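Local coordinates for protein protease VII (PDB 1I78) that cleaves polypeptides at the outer membrane of Escherichia coli as a beta-barrel endopeptidase of the omptin family, at residues 134-139 and 175-180; 197-202 and 228-233; 247-252 and 289-294; 125-130 and 184-189. The protein carries 3 engineered substitutions. All coordinates share one frame; numbering follows the deposited sequence.

From the N terminus, the chain first lays down 125-130 and 134-139, both on strand 126-149. Strand 169-189 then returns beside it: 175-180 closes contact 1 and 184-189 closes contact 4, so the shorter loop of contact 1 lies wholly within the longer one of contact 4. Contact 2 follows in series, pairing 197-202 with 228-233, and contact 3 comes last, pairing 247-252 with 289-294; none of the four cross. Contact 2 touches both contact 1 and contact 4 where strand 169-189 borders strand 192-213. Contact 2 touches contact 3 through neighbouring strands 219-242 and 245-267. Together they illustrate how a barrel is built from successive antiparallel pairings.

Contact 1: 134-139 and 175-180; sequences YQESRY and RFKMPY
Arg138 and Arg175 run alongside each other, pointing the same way, and both reach the carboxylate of Glu136. Arg138 NH1 meets Glu136 OE1 at 2.9 Å, nearly along its C-O axis. Arg175 NH2 approaches the same Glu136 OE1 more loosely, a weak bond of 3.4 Å within a salt bridge, the two flat groups turned 77° apart. Arg175 gets this far because its CG stands anti to the backbone N (chi1 -171°) and its chain stays extended to NE. The other carboxylate oxygen, Glu136 OE2, accepts Tyr134 OH at 2.7 Å on its anti side, which helps fix the carboxylate. Lys177 lies beside the Tyr134 ring, its CG 3.5 Å from Tyr134 OH. This charged cluster on the outer wall is consistent with the lipopolysaccharide-binding patch inferred for omptins.

On the opposite face of the sheet the Tyr139 and Phe176 side chains cross, their ring planes 88° apart, with Tyr139 CE1 3.7 Å from Phe176 CE2. Gln135 crosses Tyr180 at about a right angle, its CG 3.4 Å from Tyr180 CE2, while Tyr180 OH bonds to Asp113.

Backbone bonds join the hydrogen-bonded pairs Gln135-Met178 and Ser137-Phe176. Strand 97-119 flanks 134-139, strand 192-213 flanks 175-180, and Gln135 and Met178 touch Tyr230 of strand 219-242 inside the barrel.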
# COMPACT_ATOMS: atom_id res chain seq x y z
N TYR A 134 -7.06 -6.64 -11.35
CA TYR A 134 -5.63 -6.47 -11.18
C TYR A 134 -5.35 -5.04 -10.68
O TYR A 134 -5.93 -4.08 -11.20
CB TYR A 134 -4.94 -6.69 -12.53
CG TYR A 134 -3.46 -6.46 -12.50
CD1 TYR A 134 -2.60 -7.40 -11.92
CD2 TYR A 134 -2.90 -5.31 -13.04
CE1 TYR A 134 -1.23 -7.20 -11.87
CE2 TYR A 134 -1.52 -5.09 -13.00
CZ TYR A 134 -0.70 -6.05 -12.40
OH TYR A 134 0.66 -5.85 -12.33
N GLN A 135 -4.47 -4.91 -9.70
CA GLN A 135 -4.13 -3.58 -9.17
C GLN A 135 -2.64 -3.42 -9.03
O GLN A 135 -1.93 -4.39 -8.82
CB GLN A 135 -4.71 -3.37 -7.77
CG GLN A 135 -6.20 -3.29 -7.68
CD GLN A 135 -6.67 -3.13 -6.25
OE1 GLN A 135 -6.27 -3.89 -5.35
NE2 GLN A 135 -7.54 -2.14 -6.01
N GLU A 136 -2.17 -2.19 -9.14
CA GLU A 136 -0.76 -1.88 -8.98
C GLU A 136 -0.63 -0.59 -8.17
O GLU A 136 -1.24 0.42 -8.51
CB GLU A 136 -0.07 -1.68 -10.33
CG GLU A 136 0.54 -2.93 -10.92
CD GLU A 136 1.51 -2.61 -12.06
OE1 GLU A 136 2.25 -1.60 -11.95
OE2 GLU A 136 1.53 -3.37 -13.06
N SER A 137 0.15 -0.62 -7.10
CA SER A 137 0.35 0.59 -6.31
C SER A 137 1.84 0.83 -6.13
O SER A 137 2.64 -0.11 -6.12
CB SER A 137 -0.34 0.47 -4.94
OG SER A 137 0.12 -0.66 -4.23
N ARG A 138 2.21 2.11 -6.00
CA ARG A 138 3.61 2.48 -5.81
C ARG A 138 3.80 3.47 -4.66
O ARG A 138 2.96 4.35 -4.44
CB ARG A 138 4.18 3.08 -7.09
CG ARG A 138 4.39 2.11 -8.22
CD ARG A 138 4.83 2.84 -9.48
NE ARG A 138 5.30 1.92 -10.52
CZ ARG A 138 4.52 1.05 -11.16
NH1 ARG A 138 3.22 0.97 -10.89
NH2 ARG A 138 5.06 0.24 -12.07
N TYR A 139 4.90 3.32 -3.92
CA TYR A 139 5.22 4.23 -2.83
C TYR A 139 6.68 4.64 -2.93
O TYR A 139 7.53 3.86 -3.37
CB TYR A 139 4.98 3.59 -1.46
CG TYR A 139 3.57 3.10 -1.24
CD1 TYR A 139 3.10 1.98 -1.92
CD2 TYR A 139 2.72 3.75 -0.35
CE1 TYR A 139 1.82 1.51 -1.70
CE2 TYR A 139 1.43 3.29 -0.13
CZ TYR A 139 0.98 2.16 -0.81
OH TYR A 139 -0.29 1.68 -0.61
N ARG A 175 6.61 -1.45 -4.92
CA ARG A 175 5.69 -1.75 -5.99
C ARG A 175 4.88 -3.00 -5.63
O ARG A 175 5.45 -4.03 -5.25
CB ARG A 175 6.44 -1.99 -7.29
CG ARG A 175 5.54 -2.09 -8.49
CD ARG A 175 6.31 -2.64 -9.67
NE ARG A 175 5.53 -2.54 -10.90
CZ ARG A 175 5.89 -3.11 -12.05
NH1 ARG A 175 7.02 -3.82 -12.10
NH2 ARG A 175 5.13 -2.98 -13.13
N PHE A 176 3.56 -2.91 -5.75
CA PHE A 176 2.66 -4.01 -5.44
C PHE A 176 1.80 -4.36 -6.66
O PHE A 176 1.04 -3.54 -7.13
CB PHE A 176 1.74 -3.62 -4.28
CG PHE A 176 2.46 -3.32 -2.99
CD1 PHE A 176 2.76 -4.34 -2.09
CD2 PHE A 176 2.88 -2.03 -2.70
CE1 PHE A 176 3.46 -4.07 -0.92
CE2 PHE A 176 3.58 -1.76 -1.53
CZ PHE A 176 3.87 -2.78 -0.64
N LYS A 177 1.94 -5.57 -7.17
CA LYS A 177 1.16 -6.06 -8.31
C LYS A 177 0.15 -6.98 -7.67
O LYS A 177 0.53 -7.94 -7.01
CB LYS A 177 2.04 -6.84 -9.26
CG LYS A 177 3.16 -6.03 -9.90
CD LYS A 177 3.86 -6.85 -10.97
CE LYS A 177 5.09 -6.14 -11.46
NZ LYS A 177 5.76 -6.91 -12.56
N MET A 178 -1.14 -6.71 -7.86
CA MET A 178 -2.14 -7.54 -7.20
C MET A 178 -3.31 -8.12 -8.00
O MET A 178 -4.29 -7.43 -8.27
CB MET A 178 -2.73 -6.78 -6.00
CG MET A 178 -1.71 -6.18 -5.04
SD MET A 178 -2.49 -5.27 -3.68
CE MET A 178 -2.07 -3.58 -4.13
N PRO A 179 -3.20 -9.38 -8.41
CA PRO A 179 -4.33 -9.95 -9.14
C PRO A 179 -5.29 -10.26 -7.99
O PRO A 179 -4.84 -10.73 -6.94
CB PRO A 179 -3.74 -11.21 -9.76
CG PRO A 179 -2.29 -10.83 -9.97
CD PRO A 179 -1.97 -10.15 -8.68
N TYR A 180 -6.58 -10.03 -8.13
CA TYR A 180 -7.45 -10.29 -6.98
C TYR A 180 -8.89 -10.65 -7.31
O TYR A 180 -9.36 -10.40 -8.41
CB TYR A 180 -7.45 -9.06 -6.07
CG TYR A 180 -8.20 -7.89 -6.68
CD1 TYR A 180 -9.59 -7.78 -6.54
CD2 TYR A 180 -7.55 -6.93 -7.47
CE1 TYR A 180 -10.31 -6.77 -7.16
CE2 TYR A 180 -8.26 -5.91 -8.10
CZ TYR A 180 -9.64 -5.83 -7.95
OH TYR A 180 -10.36 -4.82 -8.56

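Contact 2: 197-202 and 228-233; sequences TFKYSG and QNYYSV
The Tyr200 and Tyr231 rings lie side by side and point the same way, with CE2 and CD2 of Tyr231 coming in at the edge of the Tyr200 ring, near its plane. Their planes are 52° apart, and Tyr200 CE1 is 3.6 Å from Tyr231 CE2. On the same face of the sheet Phe198 lies beside Val233, whose CG1 meets the ring obliquely, 3.9 Å from Phe198 CE2. On the other face, the Tyr230 ring has Ser201 CB at its edge, whereas Lys199 CB comes in obliquely, 3.9 Å from Tyr230 CE2.

Two donors converge on one carbonyl at the far end of the pairing. Ser201 O takes the backbone bond from Tyr230 N at 2.9 Å and a weak but nearly straight one from Asn229 ND2 at 3.4 Å. Asn229 can turn its amide back to this carbonyl because its CG lies beside the backbone N, anti to the carbonyl carbon (chi1 -69°). The amide plane is then 31° from that of the Tyr200 ring.

The setting is a beta hairpin, strand 192-213 with strand 219-242, part of the up-and-down meander that forms an omptin barrel wall. Its hydrogen-bonded pairs are Lys199-Ser232 and Ser201-Tyr230. Towards the barrel interior, the extended Lys199 carries NZ to a salt bridge with Asp113, and Ser201 OG bonds to Pro179 O. A water donates to Thr197 O at 3.1 Å and bonds to Ser232 OG at 2.7 Å; that hydroxyl also bonds to Trp253 O.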
# COMPACT_ATOMS: atom_id res chain seq x y z
N THR A 197 -17.35 -3.26 -0.28
CA THR A 197 -16.52 -4.00 -1.20
C THR A 197 -15.43 -4.74 -0.44
O THR A 197 -14.80 -4.19 0.47
CB THR A 197 -15.84 -3.07 -2.20
OG1 THR A 197 -16.84 -2.44 -3.01
CG2 THR A 197 -14.90 -3.86 -3.10
N PHE A 198 -15.22 -5.99 -0.83
CA PHE A 198 -14.20 -6.82 -0.21
C PHE A 198 -13.27 -7.42 -1.26
O PHE A 198 -13.73 -7.93 -2.26
CB PHE A 198 -14.85 -7.93 0.59
CG PHE A 198 -15.70 -7.43 1.72
CD1 PHE A 198 -16.92 -6.81 1.47
CD2 PHE A 198 -15.26 -7.54 3.04
CE1 PHE A 198 -17.70 -6.30 2.52
CE2 PHE A 198 -16.03 -7.04 4.10
CZ PHE A 198 -17.25 -6.42 3.83
N LYS A 199 -11.97 -7.35 -1.03
CA LYS A 199 -11.01 -7.92 -1.96
C LYS A 199 -10.06 -8.84 -1.24
O LYS A 199 -9.75 -8.63 -0.08
CB LYS A 199 -10.19 -6.85 -2.68
CG LYS A 199 -11.00 -6.00 -3.58
CD LYS A 199 -10.19 -4.88 -4.20
CE LYS A 199 -11.12 -3.97 -5.02
NZ LYS A 199 -10.40 -2.88 -5.72
N TYR A 200 -9.59 -9.86 -1.96
CA TYR A 200 -8.65 -10.84 -1.47
C TYR A 200 -7.67 -11.24 -2.56
O TYR A 200 -8.03 -11.30 -3.74
CB TYR A 200 -9.36 -12.10 -1.01
CG TYR A 200 -8.38 -13.22 -0.70
CD1 TYR A 200 -7.58 -13.17 0.44
CD2 TYR A 200 -8.22 -14.30 -1.58
CE1 TYR A 200 -6.64 -14.16 0.71
CE2 TYR A 200 -7.27 -15.30 -1.33
CZ TYR A 200 -6.49 -15.22 -0.18
OH TYR A 200 -5.52 -16.15 0.08
N SER A 201 -6.44 -11.54 -2.15
CA SER A 201 -5.43 -11.98 -3.09
C SER A 201 -4.39 -12.85 -2.42
O SER A 201 -4.02 -12.63 -1.26
CB SER A 201 -4.73 -10.79 -3.74
OG SER A 201 -3.72 -11.26 -4.63
N GLY A 202 -3.93 -13.87 -3.14
CA GLY A 202 -2.91 -14.74 -2.59
C GLY A 202 -1.79 -14.77 -3.60
O GLY A 202 -0.84 -15.54 -3.48
N GLN A 228 2.09 -13.41 -2.06
CA GLN A 228 1.79 -12.69 -0.83
C GLN A 228 0.28 -12.43 -0.71
O GLN A 228 -0.40 -12.23 -1.71
CB GLN A 228 2.61 -11.39 -0.86
CG GLN A 228 2.60 -10.59 0.41
CD GLN A 228 3.88 -9.78 0.58
OE1 GLN A 228 4.40 -9.21 -0.39
NE2 GLN A 228 4.38 -9.72 1.80
N ASN A 229 -0.23 -12.44 0.51
CA ASN A 229 -1.66 -12.21 0.74
C ASN A 229 -2.02 -10.73 0.84
O ASN A 229 -1.23 -9.90 1.30
CB ASN A 229 -2.11 -12.94 2.01
CG ASN A 229 -2.11 -14.46 1.85
OD1 ASN A 229 -1.69 -15.18 2.74
ND2 ASN A 229 -2.60 -14.95 0.70
N TYR A 230 -3.23 -10.43 0.38
CA TYR A 230 -3.75 -9.08 0.39
C TYR A 230 -5.22 -9.14 0.77
O TYR A 230 -5.94 -10.05 0.37
CB TYR A 230 -3.61 -8.45 -0.99
CG TYR A 230 -4.44 -7.22 -1.18
CD1 TYR A 230 -4.09 -6.02 -0.55
CD2 TYR A 230 -5.59 -7.24 -1.98
CE1 TYR A 230 -4.85 -4.87 -0.72
CE2 TYR A 230 -6.36 -6.10 -2.16
CZ TYR A 230 -5.99 -4.91 -1.53
OH TYR A 230 -6.73 -3.77 -1.74
N TYR A 231 -5.65 -8.18 1.58
CA TYR A 231 -7.04 -8.14 1.98
C TYR A 231 -7.47 -6.70 1.90
O TYR A 231 -6.66 -5.79 2.06
CB TYR A 231 -7.25 -8.66 3.42
CG TYR A 231 -6.57 -9.98 3.71
CD1 TYR A 231 -5.21 -10.04 4.04
CD2 TYR A 231 -7.27 -11.19 3.63
CE1 TYR A 231 -4.56 -11.25 4.28
CE2 TYR A 231 -6.63 -12.42 3.86
CZ TYR A 231 -5.27 -12.44 4.18
OH TYR A 231 -4.63 -13.64 4.42
N SER A 232 -8.75 -6.49 1.65
CA SER A 232 -9.28 -5.15 1.58
C SER A 232 -10.74 -5.10 2.02
O SER A 232 -11.51 -6.02 1.73
CB SER A 232 -9.16 -4.64 0.16
OG SER A 232 -9.58 -3.29 0.12
N VAL A 233 -11.10 -4.05 2.74
CA VAL A 233 -12.47 -3.85 3.20
C VAL A 233 -12.84 -2.38 3.00
O VAL A 233 -12.15 -1.49 3.50
CB VAL A 233 -12.64 -4.19 4.69
CG1 VAL A 233 -14.07 -3.87 5.14
CG2 VAL A 233 -12.35 -5.67 4.93
O HOH W 1 -12.12 -3.12 -0.68

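Contact 3: 247-252 and 289-294; sequences VYVEGA and TTAGLK
Tyr248 lays its ring across Gly292 of the partner strand, and its atoms can be followed outward one by one. At CB the chain turns so that CG sits between the backbone N and the carbonyl carbon (chi1 80°), which folds the ring over the neighbouring strand. CG lies 3.9 Å from Gly292 O. CD2 comes nearer to the same carbonyl oxygen, and CE2 approaches Gly292 C at 3.5 Å. CZ is 4.1 Å from Gly292 N, the atom that stands over the centre of one ring face. Lys294 N lies at the edge of the ring. At the tip, OH leaves the pairing and bonds to Asp15 OD1. Glycine presents bare backbone to the aromatic face; this fits the aromatic-glycine pairing, or mortise-tenon joint, described in outer-membrane barrels.

Beneath the ring the backbones are held by the reciprocal bonds of this hydrogen-bonded pair, with Tyr248 N to Gly292 O at 2.9 Å. A second such pair joins Glu250 to Thr290, on the same face as the tyrosine. There Glu250 CB touches Thr290 CG2 at 3.7 Å, while the polar ends go elsewhere: Glu250 OE2 to Asn236, and Thr290 OG1 to Ser17 and Leu18. The other face carries Val249 CG2 against Ala291 CB, 3.7 Å apart and on the surface, where lipid probably lies.

Strands 245-267 and 272-296 form this last hairpin of the chain; the former is flanked by strand 219-242, while the latter pairs with strand 12-31 and so closes the barrel.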
# COMPACT_ATOMS: atom_id res chain seq x y z
N VAL A 247 -24.03 11.70 -4.10
CA VAL A 247 -22.98 12.29 -3.30
C VAL A 247 -22.68 11.19 -2.27
O VAL A 247 -23.60 10.58 -1.71
CB VAL A 247 -23.46 13.62 -2.66
CG1 VAL A 247 -24.05 13.39 -1.28
CG2 VAL A 247 -22.32 14.61 -2.63
N TYR A 248 -21.41 10.90 -2.06
CA TYR A 248 -21.05 9.83 -1.15
C TYR A 248 -19.76 10.03 -0.35
O TYR A 248 -18.91 10.87 -0.68
CB TYR A 248 -20.95 8.52 -1.93
CG TYR A 248 -19.65 8.37 -2.66
CD1 TYR A 248 -18.51 7.87 -2.01
CD2 TYR A 248 -19.52 8.80 -3.99
CE1 TYR A 248 -17.28 7.81 -2.66
CE2 TYR A 248 -18.28 8.74 -4.65
CZ TYR A 248 -17.17 8.25 -3.97
OH TYR A 248 -15.96 8.20 -4.61
N VAL A 249 -19.64 9.21 0.69
CA VAL A 249 -18.51 9.24 1.59
C VAL A 249 -18.03 7.78 1.74
O VAL A 249 -18.85 6.85 1.77
CB VAL A 249 -18.98 9.90 2.94
CG1 VAL A 249 -18.98 8.90 4.09
CG2 VAL A 249 -18.14 11.14 3.22
N GLU A 250 -16.72 7.56 1.80
CA GLU A 250 -16.22 6.19 1.90
C GLU A 250 -14.98 6.01 2.75
O GLU A 250 -14.16 6.92 2.88
CB GLU A 250 -15.94 5.60 0.50
CG GLU A 250 -15.52 4.13 0.55
CD GLU A 250 -15.44 3.45 -0.81
OE1 GLU A 250 -14.51 3.77 -1.58
OE2 GLU A 250 -16.31 2.59 -1.09
N GLY A 251 -14.86 4.80 3.31
CA GLY A 251 -13.72 4.43 4.13
C GLY A 251 -13.17 3.07 3.70
O GLY A 251 -13.91 2.08 3.62
N ALA A 252 -11.87 3.02 3.42
CA ALA A 252 -11.23 1.79 2.98
C ALA A 252 -9.96 1.41 3.75
O ALA A 252 -9.12 2.25 4.06
CB ALA A 252 -10.92 1.88 1.50
N THR A 289 -9.67 7.53 3.35
CA THR A 289 -10.92 8.18 3.68
C THR A 289 -11.21 9.13 2.54
O THR A 289 -10.36 9.94 2.17
CB THR A 289 -10.81 8.92 5.02
OG1 THR A 289 -10.67 7.95 6.08
CG2 THR A 289 -12.05 9.78 5.27
N THR A 290 -12.39 9.01 1.97
CA THR A 290 -12.74 9.82 0.82
C THR A 290 -14.20 10.23 0.74
O THR A 290 -15.08 9.63 1.37
CB THR A 290 -12.37 9.06 -0.47
OG1 THR A 290 -12.76 9.83 -1.60
CG2 THR A 290 -13.11 7.71 -0.53
N ALA A 291 -14.44 11.27 -0.04
CA ALA A 291 -15.78 11.78 -0.28
C ALA A 291 -15.81 12.29 -1.72
O ALA A 291 -14.83 12.87 -2.21
CB ALA A 291 -16.11 12.89 0.70
N GLY A 292 -16.92 12.05 -2.41
CA GLY A 292 -17.03 12.50 -3.78
C GLY A 292 -18.38 12.26 -4.44
O GLY A 292 -19.39 12.07 -3.76
N LEU A 293 -18.37 12.25 -5.77
CA LEU A 293 -19.59 12.09 -6.56
C LEU A 293 -19.57 11.02 -7.65
O LEU A 293 -18.60 10.89 -8.40
CB LEU A 293 -19.95 13.44 -7.18
CG LEU A 293 -20.72 13.46 -8.50
CD1 LEU A 293 -22.18 13.11 -8.26
CD2 LEU A 293 -20.57 14.84 -9.12
N LYS A 294 -20.66 10.28 -7.75
CA LYS A 294 -20.80 9.25 -8.77
C LYS A 294 -21.93 9.68 -9.71
O LYS A 294 -23.10 9.67 -9.34
CB LYS A 294 -21.12 7.90 -8.12
CG LYS A 294 -21.10 6.75 -9.10
CD LYS A 294 -21.35 5.41 -8.41
CE LYS A 294 -21.61 4.31 -9.45
NZ LYS A 294 -21.74 2.95 -8.85

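Contact 4: 125-130 and 184-189; sequences NYRLGL and TGSYRY
Ser186 O is gripped from two neighbouring groups of the partner strand. Arg127 N donates a backbone hydrogen bond to it at 3.0 Å, and Tyr126 CA supplies a CA-H...O contact at 3.2 Å. The pairing is returned by Ser186 N, which bonds to Arg127 O. Further along, Gly129 and Thr184 form a second hydrogen-bonded pair, with Gly129 N reaching Thr184 O at 3.0 Å.

Side chains meet mostly towards Asn125 and Arg188, at the end where the strands meet their turns. Tyr126 and Tyr187 cross obliquely: Tyr187 CD1 packs against Tyr126 CB at 3.4 Å, and CE1 lies 3.8 Å from Tyr126 CD2. Tyr187 is swung into this place with its CG opposite the backbone N (chi1 -167°), which also sets Asn125 O over one face of its ring. On the other face of the sheet, Ser186 OG lies at the edge of the Arg127 guanidinium, in its plane, 3.6 Å from NH1. Asn125 and Arg188 cross at about a right angle, amide and guanidinium planes 80° apart, and Asn125 OD1 lies 3.9 Å from the aliphatic Arg188 CD.

This is plain antiparallel barrel wall at what is probably the periplasmic end, where strand 126-149 begins and strand 169-189 finishes. The polar tips look beyond the pairing: Thr184 OG1 bonds to Thr197 OG1, while Arg188 binds Glu190 O and Asp191 and makes a cation-pi contact with Tyr240. The chemistry implies that backbone bonds carry most of the pairing, whereas the charge of Arg188 is probably steadied by Asp191 in the turn that follows and by the Tyr240 ring.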
# COMPACT_ATOMS: atom_id res chain seq x y z
N ASN A 125 -32.82 -1.20 -6.62
CA ASN A 125 -32.49 -0.87 -5.24
C ASN A 125 -31.38 -1.70 -4.57
O ASN A 125 -31.05 -1.46 -3.41
CB ASN A 125 -33.75 -0.93 -4.37
CG ASN A 125 -34.77 0.13 -4.74
OD1 ASN A 125 -34.42 1.31 -4.92
ND2 ASN A 125 -36.03 -0.27 -4.85
N TYR A 126 -30.83 -2.68 -5.28
CA TYR A 126 -29.75 -3.49 -4.71
C TYR A 126 -28.93 -4.23 -5.76
O TYR A 126 -29.45 -4.71 -6.76
CB TYR A 126 -30.31 -4.46 -3.67
CG TYR A 126 -31.35 -5.41 -4.20
CD1 TYR A 126 -30.98 -6.58 -4.87
CD2 TYR A 126 -32.71 -5.16 -4.00
CE1 TYR A 126 -31.93 -7.48 -5.33
CE2 TYR A 126 -33.67 -6.05 -4.46
CZ TYR A 126 -33.28 -7.20 -5.13
OH TYR A 126 -34.23 -8.09 -5.60
N ARG A 127 -27.63 -4.30 -5.50
CA ARG A 127 -26.67 -4.92 -6.40
C ARG A 127 -25.69 -5.78 -5.61
O ARG A 127 -25.23 -5.38 -4.54
CB ARG A 127 -25.91 -3.81 -7.13
CG ARG A 127 -25.65 -4.05 -8.58
CD ARG A 127 -25.82 -2.76 -9.38
NE ARG A 127 -24.56 -2.17 -9.82
CZ ARG A 127 -23.69 -1.54 -9.03
NH1 ARG A 127 -23.95 -1.43 -7.73
NH2 ARG A 127 -22.57 -1.03 -9.53
N LEU A 128 -25.36 -6.96 -6.14
CA LEU A 128 -24.41 -7.87 -5.50
C LEU A 128 -23.60 -8.49 -6.64
O LEU A 128 -24.16 -9.12 -7.53
CB LEU A 128 -25.14 -9.01 -4.78
CG LEU A 128 -24.68 -9.52 -3.40
CD1 LEU A 128 -25.20 -10.93 -3.21
CD2 LEU A 128 -23.18 -9.50 -3.27
N GLY A 129 -22.28 -8.32 -6.62
CA GLY A 129 -21.49 -8.88 -7.70
C GLY A 129 -20.11 -9.42 -7.34
O GLY A 129 -19.45 -8.94 -6.42
N LEU A 130 -19.69 -10.44 -8.08
CA LEU A 130 -18.36 -11.03 -7.89
C LEU A 130 -17.41 -10.12 -8.65
O LEU A 130 -17.81 -9.44 -9.60
CB LEU A 130 -18.30 -12.43 -8.50
CG LEU A 130 -19.24 -13.46 -7.89
CD1 LEU A 130 -19.25 -14.72 -8.77
CD2 LEU A 130 -18.78 -13.79 -6.47
N THR A 184 -18.59 -7.08 -4.18
CA THR A 184 -19.01 -5.69 -4.02
C THR A 184 -20.53 -5.67 -3.98
O THR A 184 -21.17 -6.63 -4.41
CB THR A 184 -18.45 -4.81 -5.16
OG1 THR A 184 -18.87 -3.45 -4.96
CG2 THR A 184 -18.93 -5.30 -6.50
N GLY A 185 -21.11 -4.60 -3.44
CA GLY A 185 -22.56 -4.53 -3.34
C GLY A 185 -23.09 -3.29 -2.65
O GLY A 185 -22.34 -2.55 -2.00
N SER A 186 -24.40 -3.06 -2.77
CA SER A 186 -25.03 -1.89 -2.18
C SER A 186 -26.55 -1.99 -2.21
O SER A 186 -27.14 -2.43 -3.19
CB SER A 186 -24.57 -0.63 -2.91
OG SER A 186 -24.77 -0.73 -4.32
N TYR A 187 -27.19 -1.56 -1.12
CA TYR A 187 -28.63 -1.59 -1.01
C TYR A 187 -29.14 -0.16 -1.00
O TYR A 187 -28.48 0.75 -0.48
CB TYR A 187 -29.05 -2.30 0.27
CG TYR A 187 -30.51 -2.65 0.31
CD1 TYR A 187 -31.01 -3.73 -0.41
CD2 TYR A 187 -31.40 -1.91 1.08
CE1 TYR A 187 -32.37 -4.06 -0.36
CE2 TYR A 187 -32.75 -2.23 1.14
CZ TYR A 187 -33.23 -3.31 0.42
OH TYR A 187 -34.57 -3.63 0.48
N ARG A 188 -30.33 0.05 -1.55
CA ARG A 188 -30.88 1.39 -1.62
C ARG A 188 -32.30 1.53 -1.09
O ARG A 188 -33.22 0.84 -1.55
CB ARG A 188 -30.82 1.89 -3.06
CG ARG A 188 -31.38 3.28 -3.27
CD ARG A 188 -31.34 3.69 -4.73
NE ARG A 188 -31.79 5.06 -4.91
CZ ARG A 188 -31.73 5.74 -6.06
NH1 ARG A 188 -31.23 5.18 -7.15
NH2 ARG A 188 -32.16 6.99 -6.10
N TYR A 189 -32.48 2.42 -0.12
CA TYR A 189 -33.80 2.68 0.43
C TYR A 189 -34.12 4.15 0.15
O TYR A 189 -33.45 5.05 0.67
CB TYR A 189 -33.85 2.42 1.93
CG TYR A 189 -35.21 2.69 2.52
CD1 TYR A 189 -36.34 1.99 2.06
CD2 TYR A 189 -35.40 3.68 3.49
CE1 TYR A 189 -37.61 2.27 2.55
CE2 TYR A 189 -36.66 3.97 3.99
CZ TYR A 189 -37.77 3.27 3.52
OH TYR A 189 -39.03 3.56 3.99